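Local coordinates for protein chitooligosaccharide oxidase (Gibberella zeae, PDB 6Y0R) that oxidises the C1 hydroxyl of chitooligosaccharides to the lactone with a bicovalently bound FAD, passing the electrons to molecular oxygen to give hydrogen peroxide, at residues E459-S464 with N484-K489; L205-R210 with V466-A471; S88-G93 with L99-E104; V188-K193 with K475-N480. One frame throughout, in Å; residues are numbered along the deposited sequence.

Interaction 1. Residues E459-S464 with N484-K489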
# COMPACT_ATOMS: atom_id res chain seq x y z
N GLU A 459 -14.25 0.12 9.39
CA GLU A 459 -13.81 0.81 10.61
C GLU A 459 -12.30 0.61 10.84
O GLU A 459 -11.64 1.56 11.32
CB GLU A 459 -14.69 0.35 11.79
CG GLU A 459 -14.14 0.77 13.12
CD GLU A 459 -13.35 -0.34 13.83
OE1 GLU A 459 -13.94 -1.45 14.11
OE2 GLU A 459 -12.15 -0.11 14.09
N MET A 460 -11.76 -0.59 10.59
CA MET A 460 -10.31 -0.84 10.78
C MET A 460 -9.50 0.07 9.83
O MET A 460 -8.46 0.64 10.24
CB MET A 460 -9.96 -2.29 10.48
CG MET A 460 -10.54 -3.29 11.41
SD MET A 460 -9.59 -3.31 12.90
CE MET A 460 -10.48 -4.62 13.76
N TYR A 461 -9.95 0.17 8.57
CA TYR A 461 -9.14 0.91 7.57
C TYR A 461 -9.25 2.43 7.73
O TYR A 461 -8.21 3.09 7.54
CB TYR A 461 -9.51 0.53 6.14
CG TYR A 461 -9.33 -0.92 5.77
CD1 TYR A 461 -8.29 -1.67 6.28
CD2 TYR A 461 -10.28 -1.56 5.00
CE1 TYR A 461 -8.13 -3.01 5.96
CE2 TYR A 461 -10.13 -2.89 4.64
CZ TYR A 461 -9.06 -3.62 5.14
OH TYR A 461 -8.92 -4.96 4.87
N TRP A 462 -10.44 2.95 8.06
CA TRP A 462 -10.70 4.42 7.99
C TRP A 462 -11.16 5.00 9.34
O TRP A 462 -11.27 6.23 9.41
CB TRP A 462 -11.63 4.76 6.84
CG TRP A 462 -11.05 4.39 5.50
CD1 TRP A 462 -9.94 4.95 4.91
CD2 TRP A 462 -11.45 3.31 4.66
NE1 TRP A 462 -9.69 4.32 3.72
CE2 TRP A 462 -10.57 3.28 3.55
CE3 TRP A 462 -12.48 2.37 4.71
CZ2 TRP A 462 -10.73 2.40 2.50
CZ3 TRP A 462 -12.59 1.44 3.70
CH2 TRP A 462 -11.73 1.45 2.61
N GLY A 463 -11.44 4.17 10.36
CA GLY A 463 -11.71 4.66 11.72
C GLY A 463 -12.72 5.79 11.74
O GLY A 463 -13.81 5.72 11.11
N SER A 464 -12.35 6.88 12.42
CA SER A 464 -13.22 8.04 12.67
C SER A 464 -13.52 8.82 11.38
O SER A 464 -14.38 9.71 11.42
CB SER A 464 -12.59 8.90 13.73
OG SER A 464 -11.29 9.31 13.33
N ASN A 484 -16.62 -2.87 -3.27
CA ASN A 484 -16.04 -4.19 -2.97
C ASN A 484 -16.52 -4.54 -1.57
O ASN A 484 -17.15 -3.72 -0.90
CB ASN A 484 -14.51 -4.19 -3.17
CG ASN A 484 -13.78 -3.36 -2.13
OD1 ASN A 484 -13.96 -3.56 -0.93
ND2 ASN A 484 -12.86 -2.50 -2.57
N PRO A 485 -16.30 -5.78 -1.07
CA PRO A 485 -16.91 -6.15 0.20
C PRO A 485 -16.50 -5.26 1.38
O PRO A 485 -17.26 -5.24 2.37
CB PRO A 485 -16.46 -7.61 0.40
CG PRO A 485 -16.29 -8.11 -1.04
CD PRO A 485 -15.68 -6.92 -1.78
N GLN A 486 -15.36 -4.54 1.30
CA GLN A 486 -14.83 -3.78 2.46
C GLN A 486 -14.91 -2.28 2.20
O GLN A 486 -14.36 -1.57 2.99
CB GLN A 486 -13.40 -4.20 2.80
CG GLN A 486 -13.33 -5.69 3.13
CD GLN A 486 -11.98 -6.14 3.63
OE1 GLN A 486 -10.95 -5.64 3.19
NE2 GLN A 486 -11.98 -7.22 4.42
N SER A 487 -15.70 -1.85 1.24
CA SER A 487 -15.70 -0.46 0.74
C SER A 487 -16.77 0.34 1.47
O SER A 487 -17.52 -0.20 2.31
CB SER A 487 -15.86 -0.42 -0.75
OG SER A 487 -17.16 -0.79 -1.17
N ILE A 488 -16.77 1.64 1.23
CA ILE A 488 -17.60 2.65 1.93
C ILE A 488 -19.00 2.64 1.35
O ILE A 488 -19.14 2.81 0.15
CB ILE A 488 -16.94 4.04 1.81
CG1 ILE A 488 -15.63 4.09 2.61
CG2 ILE A 488 -17.92 5.14 2.23
CD1 ILE A 488 -15.77 4.13 4.10
N LYS A 489 -19.94 2.63 2.11
CA LYS A 489 -21.35 2.63 1.62
C LYS A 489 -21.89 4.05 1.64
O LYS A 489 -21.63 4.83 2.56
CB LYS A 489 -22.22 1.66 2.44
CG LYS A 489 -21.86 0.18 2.26
CD LYS A 489 -22.73 -0.73 3.11
CE LYS A 489 -22.44 -2.19 2.96
NZ LYS A 489 -23.31 -3.01 3.83
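The C-terminal end of helix 454-462, in the berberine-bridge-enzyme-like region of this flavoprotein, presents Tyr461 and Trp462 to the chain where it returns past Gln486 and Ile488. Tyr461 OH donates to Gln486 OE1 over 2.7 Å. The phenol group does not approach along a lone pair: it sits 36° above the carbonyl plane of the amide, with ring and amide planes turned 61° to each other. Gln486 reaches it with a chain extended beyond CG. Outside the pair, Tyr461 OH and Gln486 NE2 both bond to the backbone of Asp449, so the two side chains and that loop are tied together at one buried spot.

Trp462 lies beside Tyr461, whose CB sits over the middle of one indole face. With CG beside the backbone N (chi1 -62°), the indole turns its edge to Gln486 O, CZ3 coming within 3.6 Å; that carbonyl is hydrogen-bonded to Thr458 OG1. Trp462 CE3 meets Ile488 CD1 at 3.8 Å, and NE1 bonds to Gly211 O. The helix ends just here, as Gly463 leaves helical geometry with positive phi while its N still bonds to Glu459 O. On the other side a type I turn from Asn484 to Ser487 sets up Gln486, and it contains an Asx turn in which Gln486 N donates to Asn484 OD1 at 2.8 Å, in the plane of that carbonyl.

Interaction 2. Residues L205-R210 with V466-A471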
# COMPACT_ATOMS: atom_id res chain seq x y z
N LEU A 205 -13.77 15.53 -2.66
CA LEU A 205 -13.33 14.41 -3.50
C LEU A 205 -11.82 14.23 -3.28
O LEU A 205 -11.37 13.09 -3.15
CB LEU A 205 -13.60 14.67 -4.97
CG LEU A 205 -13.18 13.59 -5.96
CD1 LEU A 205 -13.89 12.26 -5.72
CD2 LEU A 205 -13.45 14.06 -7.36
N PHE A 206 -11.07 15.32 -3.26
CA PHE A 206 -9.59 15.24 -3.12
C PHE A 206 -9.23 14.65 -1.75
O PHE A 206 -8.26 13.85 -1.66
CB PHE A 206 -8.96 16.61 -3.31
CG PHE A 206 -7.46 16.55 -3.39
CD1 PHE A 206 -6.85 15.87 -4.43
CD2 PHE A 206 -6.69 17.17 -2.43
CE1 PHE A 206 -5.47 15.80 -4.48
CE2 PHE A 206 -5.29 17.12 -2.51
CZ PHE A 206 -4.70 16.46 -3.55
N TRP A 207 -9.95 15.04 -0.70
CA TRP A 207 -9.83 14.43 0.64
C TRP A 207 -10.07 12.91 0.52
O TRP A 207 -9.28 12.16 1.14
CB TRP A 207 -10.80 15.11 1.61
CG TRP A 207 -10.74 14.61 3.00
CD1 TRP A 207 -9.92 15.00 4.00
CD2 TRP A 207 -11.58 13.59 3.57
NE1 TRP A 207 -10.18 14.32 5.14
CE2 TRP A 207 -11.20 13.44 4.91
CE3 TRP A 207 -12.65 12.84 3.05
CZ2 TRP A 207 -11.82 12.52 5.75
CZ3 TRP A 207 -13.28 11.95 3.90
CH2 TRP A 207 -12.85 11.79 5.21
N GLY A 208 -11.20 12.47 -0.07
CA GLY A 208 -11.52 11.04 -0.10
C GLY A 208 -10.51 10.25 -0.88
O GLY A 208 -10.26 9.07 -0.52
N ILE A 209 -9.99 10.80 -1.99
CA ILE A 209 -9.05 10.05 -2.87
C ILE A 209 -7.76 9.78 -2.10
O ILE A 209 -7.09 8.79 -2.42
CB ILE A 209 -8.86 10.80 -4.21
CG1 ILE A 209 -9.82 10.23 -5.26
CG2 ILE A 209 -7.43 10.82 -4.73
CD1 ILE A 209 -11.21 10.45 -4.97
N ARG A 210 -7.42 10.66 -1.16
CA ARG A 210 -6.16 10.59 -0.38
C ARG A 210 -6.41 9.65 0.80
O ARG A 210 -6.40 10.10 1.94
CB ARG A 210 -5.65 11.99 -0.02
CG ARG A 210 -5.18 12.79 -1.23
CD ARG A 210 -4.54 14.10 -0.79
NE ARG A 210 -5.62 14.90 -0.22
CZ ARG A 210 -5.49 15.93 0.64
NH1 ARG A 210 -6.59 16.54 1.10
NH2 ARG A 210 -4.29 16.31 1.07
N VAL A 466 -14.86 7.38 8.71
CA VAL A 466 -15.91 6.66 7.95
C VAL A 466 -17.12 7.59 7.69
O VAL A 466 -17.64 7.61 6.57
CB VAL A 466 -16.30 5.32 8.62
CG1 VAL A 466 -17.57 4.76 8.01
CG2 VAL A 466 -15.20 4.28 8.52
N ALA A 467 -17.61 8.31 8.70
CA ALA A 467 -18.83 9.12 8.55
C ALA A 467 -18.69 10.14 7.42
O ALA A 467 -19.58 10.21 6.54
CB ALA A 467 -19.17 9.79 9.87
N LYS A 468 -17.58 10.88 7.38
CA LYS A 468 -17.31 11.87 6.31
C LYS A 468 -17.13 11.15 4.97
O LYS A 468 -17.66 11.63 3.96
CB LYS A 468 -16.12 12.76 6.68
CG LYS A 468 -15.81 13.82 5.65
CD LYS A 468 -14.87 14.90 6.11
CE LYS A 468 -14.50 15.86 4.99
NZ LYS A 468 -13.48 16.81 5.47
N LEU A 469 -16.45 10.00 4.93
CA LEU A 469 -16.31 9.23 3.67
C LEU A 469 -17.68 8.80 3.13
O LEU A 469 -17.89 8.86 1.91
CB LEU A 469 -15.40 8.01 3.89
CG LEU A 469 -13.91 8.32 3.92
CD1 LEU A 469 -13.16 7.16 4.56
CD2 LEU A 469 -13.41 8.62 2.51
N GLU A 470 -18.61 8.42 4.01
CA GLU A 470 -19.98 8.03 3.54
C GLU A 470 -20.70 9.21 2.90
O GLU A 470 -21.42 9.00 1.93
CB GLU A 470 -20.78 7.47 4.71
CG GLU A 470 -20.22 6.16 5.22
CD GLU A 470 -20.90 5.60 6.46
OE1 GLU A 470 -21.48 6.41 7.22
OE2 GLU A 470 -20.79 4.41 6.69
N ALA A 471 -20.48 10.41 3.42
CA ALA A 471 -21.09 11.63 2.84
C ALA A 471 -20.46 11.94 1.48
O ALA A 471 -21.18 12.27 0.50
CB ALA A 471 -20.97 12.75 3.82
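Lys468 lays its side chain over one face of the Trp207 indole, and the polar part of this contact is a cation-pi interaction. Lys468 NZ stands 4.0 Å from the centroid of the Trp207 five-membered ring and only 5° off the ring normal, so the ammonium group is almost directly above the pyrrole. The indole's own N-H is used differently: Trp207 NE1 bonds to Ser392 O, which anchors the rim of the ring.

A CH-pi contact continues along the same face. Lys468 CD lies over the Trp207 six-membered ring, 3.9 Å from its centroid, while Lys468 CG packs over the ring within 3.6 Å of Trp207 CZ3. Because the lysine has CG opposite its backbone N (chi1 -178°) and stays extended to the end, its methylenes cross the benzene ring before the amine reaches the pyrrole.

These two residues join helix 203-212 of the PCMH-type FAD-binding domain to helix 466-476 of the berberine-bridge-enzyme-like region, far along the chain. The axes of the two short segments run 10.3 Å apart at their closest, with their N-to-C directions 124° apart.

Purely apolar packing is supplied by Leu469. Its CD2 touches Trp207 CZ3 at 3.6 Å, the leucine side chain lying at about a right angle to that of the tryptophan. The same methyl rests against Gly208 CA, 4.0 Å away, at the point of closest backbone approach, where the CA atoms of Gly208 and Leu469 are 6.4 Å apart.

Interaction 3. Residues S88-G93 with L99-E104. With FAD (flavin-adenine dinucleotide), chain B.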
# COMPACT_ATOMS: atom_id res chain seq x y z
N SER A 88 -14.64 -1.73 -11.18
CA SER A 88 -13.37 -1.76 -10.41
C SER A 88 -12.24 -1.38 -11.35
O SER A 88 -12.17 -1.97 -12.46
CB SER A 88 -13.14 -3.11 -9.82
OG SER A 88 -14.13 -3.43 -8.85
N ALA A 89 -11.42 -0.44 -10.93
CA ALA A 89 -10.20 -0.08 -11.67
C ALA A 89 -9.05 -0.95 -11.14
O ALA A 89 -8.94 -1.12 -9.91
CB ALA A 89 -9.87 1.36 -11.54
N LYS A 90 -8.19 -1.41 -12.05
CA LYS A 90 -6.97 -2.19 -11.70
C LYS A 90 -5.79 -1.42 -12.32
O LYS A 90 -5.74 -1.31 -13.57
CB LYS A 90 -7.07 -3.66 -12.10
CG LYS A 90 -5.90 -4.53 -11.66
CD LYS A 90 -6.22 -5.99 -11.57
CE LYS A 90 -5.16 -6.91 -12.13
NZ LYS A 90 -4.95 -6.85 -13.59
N SER A 91 -4.85 -0.98 -11.50
CA SER A 91 -3.62 -0.26 -11.94
C SER A 91 -2.48 -1.30 -12.02
O SER A 91 -2.28 -1.91 -13.09
CB SER A 91 -3.30 0.91 -11.10
OG SER A 91 -4.22 1.97 -11.27
N GLY A 92 -1.80 -1.61 -10.91
CA GLY A 92 -0.71 -2.58 -10.91
C GLY A 92 -1.17 -3.97 -10.53
O GLY A 92 -0.39 -4.91 -10.68
N GLY A 93 -2.40 -4.12 -10.03
CA GLY A 93 -2.93 -5.44 -9.64
C GLY A 93 -2.31 -6.09 -8.42
O GLY A 93 -2.59 -7.24 -8.20
N LEU A 99 -8.73 -6.76 -4.93
CA LEU A 99 -9.78 -5.71 -4.97
C LEU A 99 -9.80 -4.94 -6.29
O LEU A 99 -10.83 -4.29 -6.56
CB LEU A 99 -9.70 -4.80 -3.74
CG LEU A 99 -9.85 -5.54 -2.39
CD1 LEU A 99 -9.85 -4.58 -1.23
CD2 LEU A 99 -11.09 -6.39 -2.35
N GLY A 100 -8.78 -5.05 -7.15
CA GLY A 100 -8.85 -4.40 -8.47
C GLY A 100 -9.86 -5.14 -9.36
O GLY A 100 -10.23 -4.56 -10.41
N PHE A 101 -10.19 -6.39 -9.01
CA PHE A 101 -11.27 -7.18 -9.66
C PHE A 101 -12.62 -6.86 -9.03
O PHE A 101 -13.69 -7.17 -9.63
CB PHE A 101 -11.01 -8.68 -9.52
CG PHE A 101 -9.84 -9.17 -10.31
CD1 PHE A 101 -8.55 -8.80 -9.94
CD2 PHE A 101 -10.01 -9.92 -11.46
CE1 PHE A 101 -7.46 -9.21 -10.69
CE2 PHE A 101 -8.92 -10.34 -12.19
CZ PHE A 101 -7.64 -9.98 -11.82
N GLY A 102 -12.61 -6.22 -7.87
CA GLY A 102 -13.82 -6.06 -7.07
C GLY A 102 -13.93 -7.00 -5.89
O GLY A 102 -14.96 -6.88 -5.19
N GLY A 103 -12.98 -7.94 -5.69
CA GLY A 103 -13.04 -8.91 -4.58
C GLY A 103 -14.20 -9.88 -4.70
O GLY A 103 -14.67 -10.44 -3.69
N GLU A 104 -14.68 -10.06 -5.92
CA GLU A 104 -15.81 -10.96 -6.29
C GLU A 104 -15.86 -11.04 -7.82
O GLU A 104 -15.17 -10.27 -8.47
CB GLU A 104 -17.15 -10.47 -5.74
CG GLU A 104 -17.54 -9.11 -6.23
CD GLU A 104 -18.80 -8.54 -5.57
OE1 GLU A 104 -19.40 -9.25 -4.73
OE2 GLU A 104 -19.18 -7.43 -5.91
PA FAD B . -4.63 -2.85 -7.67
O1A FAD B . -4.97 -4.23 -7.28
O2A FAD B . -4.60 -2.47 -9.09
O5B FAD B . -5.58 -1.82 -6.92
C5B FAD B . -5.63 -1.72 -5.49
C4B FAD B . -6.92 -1.04 -5.08
O4B FAD B . -6.93 0.32 -5.58
C3B FAD B . -8.24 -1.64 -5.60
O3B FAD B . -9.33 -1.34 -4.72
C2B FAD B . -8.44 -0.90 -6.92
O2B FAD B . -9.77 -0.93 -7.42
C1B FAD B . -7.98 0.48 -6.53
N9A FAD B . -7.48 1.28 -7.64
C8A FAD B . -6.33 1.05 -8.35
N7A FAD B . -6.14 1.96 -9.30
C5A FAD B . -7.23 2.81 -9.20
C6A FAD B . -7.60 3.96 -9.93
N6A FAD B . -6.84 4.44 -10.91
N1A FAD B . -8.77 4.57 -9.61
C2A FAD B . -9.51 4.03 -8.62
N3A FAD B . -9.24 2.97 -7.85
C4A FAD B . -8.08 2.39 -8.19
N1 FAD B . 2.56 -1.13 0.17
C2 FAD B . 3.24 -0.17 0.81
O2 FAD B . 2.62 0.81 1.37
N3 FAD B . 4.60 -0.22 0.84
C4 FAD B . 5.35 -1.22 0.25
O4 FAD B . 6.59 -1.20 0.30
C4X FAD B . 4.66 -2.24 -0.45
N5 FAD B . 5.35 -3.19 -1.08
C5X FAD B . 4.65 -4.08 -1.86
C6 FAD B . 5.36 -5.06 -2.61
C7 FAD B . 4.69 -5.99 -3.39
C7M FAD B . 5.45 -7.04 -4.16
C8 FAD B . 3.24 -5.93 -3.49
C8M FAD B . 2.44 -6.83 -4.41
C9 FAD B . 2.55 -4.98 -2.70
C9A FAD B . 3.23 -4.06 -1.89
N10 FAD B . 2.53 -3.10 -1.15
C10 FAD B . 3.22 -2.12 -0.43
C1' FAD B . 1.06 -3.05 -1.13
C2' FAD B . 0.51 -2.10 -2.19
O2' FAD B . 0.67 -0.74 -1.78
C3' FAD B . -0.94 -2.42 -2.39
O3' FAD B . -0.99 -3.80 -2.84
C4' FAD B . -1.56 -1.47 -3.42
O4' FAD B . -2.97 -1.30 -3.20
C5' FAD B . -1.31 -2.00 -4.80
O5' FAD B . -1.69 -1.04 -5.80
P FAD B . -1.94 -1.58 -7.27
O1P FAD B . -2.31 -0.43 -8.13
O2P FAD B . -0.84 -2.46 -7.73
O3P FAD B . -3.18 -2.59 -7.01
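Strand 87-90 runs past the turn at 99-102 with the backbones closest at Lys90 and Gly100, whose CA atoms are 4.3 Å apart. Gly100 CA makes a CA-H...O contact with Ala89 O at 3.6 Å. Gly100 thus lies with its bare backbone close against the strand, and Gly102, two residues on, has positive phi (102°). Beyond the strand, the loop 91-93 turns its N-H groups to the cofactor: Ser91 N and Gly93 N both donate to FAD O2A, the latter at 2.9 Å, and Gly92 N gives a nearly straight bond (170°) to FAD O1P on the other phosphate.

Among the side chains, Ser88 tucks against the turn, its CB 3.3 Å from Gly100 O, while its OG is bonded to His107. Lys90 and Phe101 lie side by side and point the same way, with Lys90 CE 3.6 Å from Phe101 CE1. The bends at chi3 and chi4 of the lysine carry NZ on to a salt bridge with Glu111 and a hydrogen bond to Asp49 O. Ser91 OG donates to FAD N7A at 2.8 Å, anchoring the adenine ring at N7, and FAD O2B donates to Ala89 O at 2.6 Å, fixing the ribose.

The buried Gly100 O finds no polar partner in the model. Three backbone N-H groups shared between two phosphates form an anion-binding loop of the PCMH-type FAD-binding domain. The N-H dipoles probably offset part of the pyrophosphate charge, while Lys90 NZ, turned away to Glu111 and Asp49, is not a phosphate ligand here.

Interaction 4. Residues V188-K193 with K475-N480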
# COMPACT_ATOMS: atom_id res chain seq x y z
N VAL A 188 -12.46 10.18 -13.31
CA VAL A 188 -13.66 9.83 -14.10
C VAL A 188 -14.73 9.43 -13.08
O VAL A 188 -14.62 8.33 -12.49
CB VAL A 188 -13.41 8.75 -15.15
CG1 VAL A 188 -14.72 8.35 -15.84
CG2 VAL A 188 -12.35 9.22 -16.17
N LEU A 189 -15.70 10.31 -12.86
CA LEU A 189 -16.79 10.01 -11.90
C LEU A 189 -17.65 8.88 -12.43
O LEU A 189 -17.62 8.48 -13.59
CB LEU A 189 -17.62 11.25 -11.59
CG LEU A 189 -16.88 12.41 -10.92
CD1 LEU A 189 -17.85 13.53 -10.64
CD2 LEU A 189 -16.19 11.99 -9.61
N PRO A 190 -18.47 8.27 -11.56
CA PRO A 190 -19.32 7.17 -12.02
C PRO A 190 -20.37 7.48 -13.12
O PRO A 190 -20.87 6.53 -13.71
CB PRO A 190 -20.01 6.74 -10.71
CG PRO A 190 -19.00 7.12 -9.66
CD PRO A 190 -18.48 8.47 -10.11
N THR A 191 -20.59 8.76 -13.41
CA THR A 191 -21.40 9.30 -14.53
C THR A 191 -20.59 9.30 -15.83
O THR A 191 -21.21 9.48 -16.91
CB THR A 191 -21.78 10.75 -14.26
OG1 THR A 191 -20.64 11.57 -14.04
CG2 THR A 191 -22.72 10.90 -13.09
N GLY A 192 -19.26 9.21 -15.73
CA GLY A 192 -18.34 9.32 -16.89
C GLY A 192 -17.77 10.71 -17.01
O GLY A 192 -16.82 10.90 -17.83
N LYS A 193 -18.26 11.65 -16.21
CA LYS A 193 -17.77 13.05 -16.20
C LYS A 193 -16.34 13.06 -15.64
O LYS A 193 -16.10 12.45 -14.56
CB LYS A 193 -18.68 13.97 -15.38
CG LYS A 193 -18.13 15.37 -15.15
CD LYS A 193 -19.13 16.41 -14.69
CE LYS A 193 -19.03 17.69 -15.49
NZ LYS A 193 -20.27 18.49 -15.41
N LYS A 475 -22.32 11.72 -2.39
CA LYS A 475 -22.22 12.83 -3.37
C LYS A 475 -21.68 12.32 -4.71
O LYS A 475 -22.19 12.71 -5.76
CB LYS A 475 -21.29 13.91 -2.86
CG LYS A 475 -21.18 15.13 -3.76
CD LYS A 475 -20.43 16.22 -3.17
CE LYS A 475 -20.23 17.31 -4.21
NZ LYS A 475 -19.31 18.32 -3.69
N TYR A 476 -20.61 11.52 -4.71
CA TYR A 476 -19.89 11.15 -5.96
C TYR A 476 -20.27 9.77 -6.47
O TYR A 476 -20.21 9.55 -7.67
CB TYR A 476 -18.38 11.32 -5.75
CG TYR A 476 -17.97 12.75 -5.57
CD1 TYR A 476 -17.95 13.61 -6.67
CD2 TYR A 476 -17.64 13.30 -4.34
CE1 TYR A 476 -17.58 14.93 -6.54
CE2 TYR A 476 -17.23 14.61 -4.20
CZ TYR A 476 -17.25 15.45 -5.30
OH TYR A 476 -16.90 16.77 -5.23
N ASP A 477 -20.64 8.81 -5.61
CA ASP A 477 -21.03 7.47 -6.11
C ASP A 477 -22.27 7.02 -5.36
O ASP A 477 -22.24 6.05 -4.63
CB ASP A 477 -19.92 6.44 -5.98
CG ASP A 477 -20.17 5.07 -6.59
OD1 ASP A 477 -21.03 4.95 -7.50
OD2 ASP A 477 -19.52 4.05 -6.14
N PRO A 478 -23.40 7.74 -5.52
CA PRO A 478 -24.63 7.39 -4.80
C PRO A 478 -25.20 6.00 -5.10
O PRO A 478 -25.85 5.40 -4.23
CB PRO A 478 -25.64 8.46 -5.29
CG PRO A 478 -25.05 8.99 -6.55
CD PRO A 478 -23.55 8.94 -6.34
N LYS A 479 -24.93 5.46 -6.29
CA LYS A 479 -25.42 4.13 -6.71
C LYS A 479 -24.45 3.03 -6.25
O LYS A 479 -24.74 1.88 -6.44
CB LYS A 479 -25.68 4.14 -8.21
CG LYS A 479 -26.76 5.12 -8.63
CD LYS A 479 -27.04 5.10 -10.10
CE LYS A 479 -25.95 5.81 -10.87
NZ LYS A 479 -26.27 5.88 -12.31
N ASN A 480 -23.32 3.41 -5.67
CA ASN A 480 -22.32 2.44 -5.15
C ASN A 480 -21.91 1.45 -6.26
O ASN A 480 -21.86 0.24 -6.04
CB ASN A 480 -22.79 1.76 -3.88
CG ASN A 480 -21.64 1.17 -3.12
OD1 ASN A 480 -20.48 1.55 -3.39
ND2 ASN A 480 -21.93 0.31 -2.16
O HOH W 1 -23.63 6.95 -12.85
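Pro190 lays its ring against the end of helix 466-476, where CD meets the carbonyl Tyr476 O at 3.2 Å and CG meets Asp477 OD1 at 3.7 Å. These are packing contacts of ring carbons on oxygen. Asp477 meets the proline with OD1, backed by CB and CG, and the two side chains cross obliquely; CG opposite the backbone N (chi1 -174°) places the carboxylate beside Pro190 CG. Its oxygens are held from their own side of the contact, OD1 by Leu481 N and OD2 by Phe482 N together with a salt bridge to Lys473.

One residue back on each side, Leu189 meets Tyr476. Both leucine methyls approach the same ring atom, CD2 lying 3.8 Å from Tyr476 CD1, and the two side chains cross at a slant. Lys475 CG lies over one face of the tyrosine ring, toward its rim. The phenol end is fixed by Asp204, which accepts from Tyr476 OH and also forms a salt bridge with Lys475 NZ.

A water bridges the two segments, accepting from Lys479 NZ at 2.9 Å and giving a weak bond to Pro190 O.

Each segment contains a type I turn, and the contact is made where Pro190 of one meets Asp477 of the other. Leu189 to Gly192 joins antiparallel strands 182-188 and 194-197 as a beta hairpin, with an ST turn at Thr191 OG1, while Asp477 to Asn480 follows the helix. Thus a hairpin of the PCMH-type FAD-binding domain packs against the helix end of the berberine-bridge-enzyme-like region.

Interaction 3 comes first along the chain and is local, holding the cofactor's pyrophosphate and adenosine within the PCMH-type FAD-binding domain. Interactions 2 and 4 close long loops from that domain to helix 466-476, with interaction 2 nested inside interaction 4; their centres lie 13 Å apart, and Leu205 touches both Leu189 and Tyr476. Interaction 1, within the berberine-bridge-enzyme-like region, has its centre 11 Å from that of interaction 2, and Trp462 and Ile488 both pack on Leu469. Its Asn484 and Pro485 also reach Gly102 of interaction 3, 16 Å away between centres. The C-terminal region thus folds back onto the FAD-binding domain at several points.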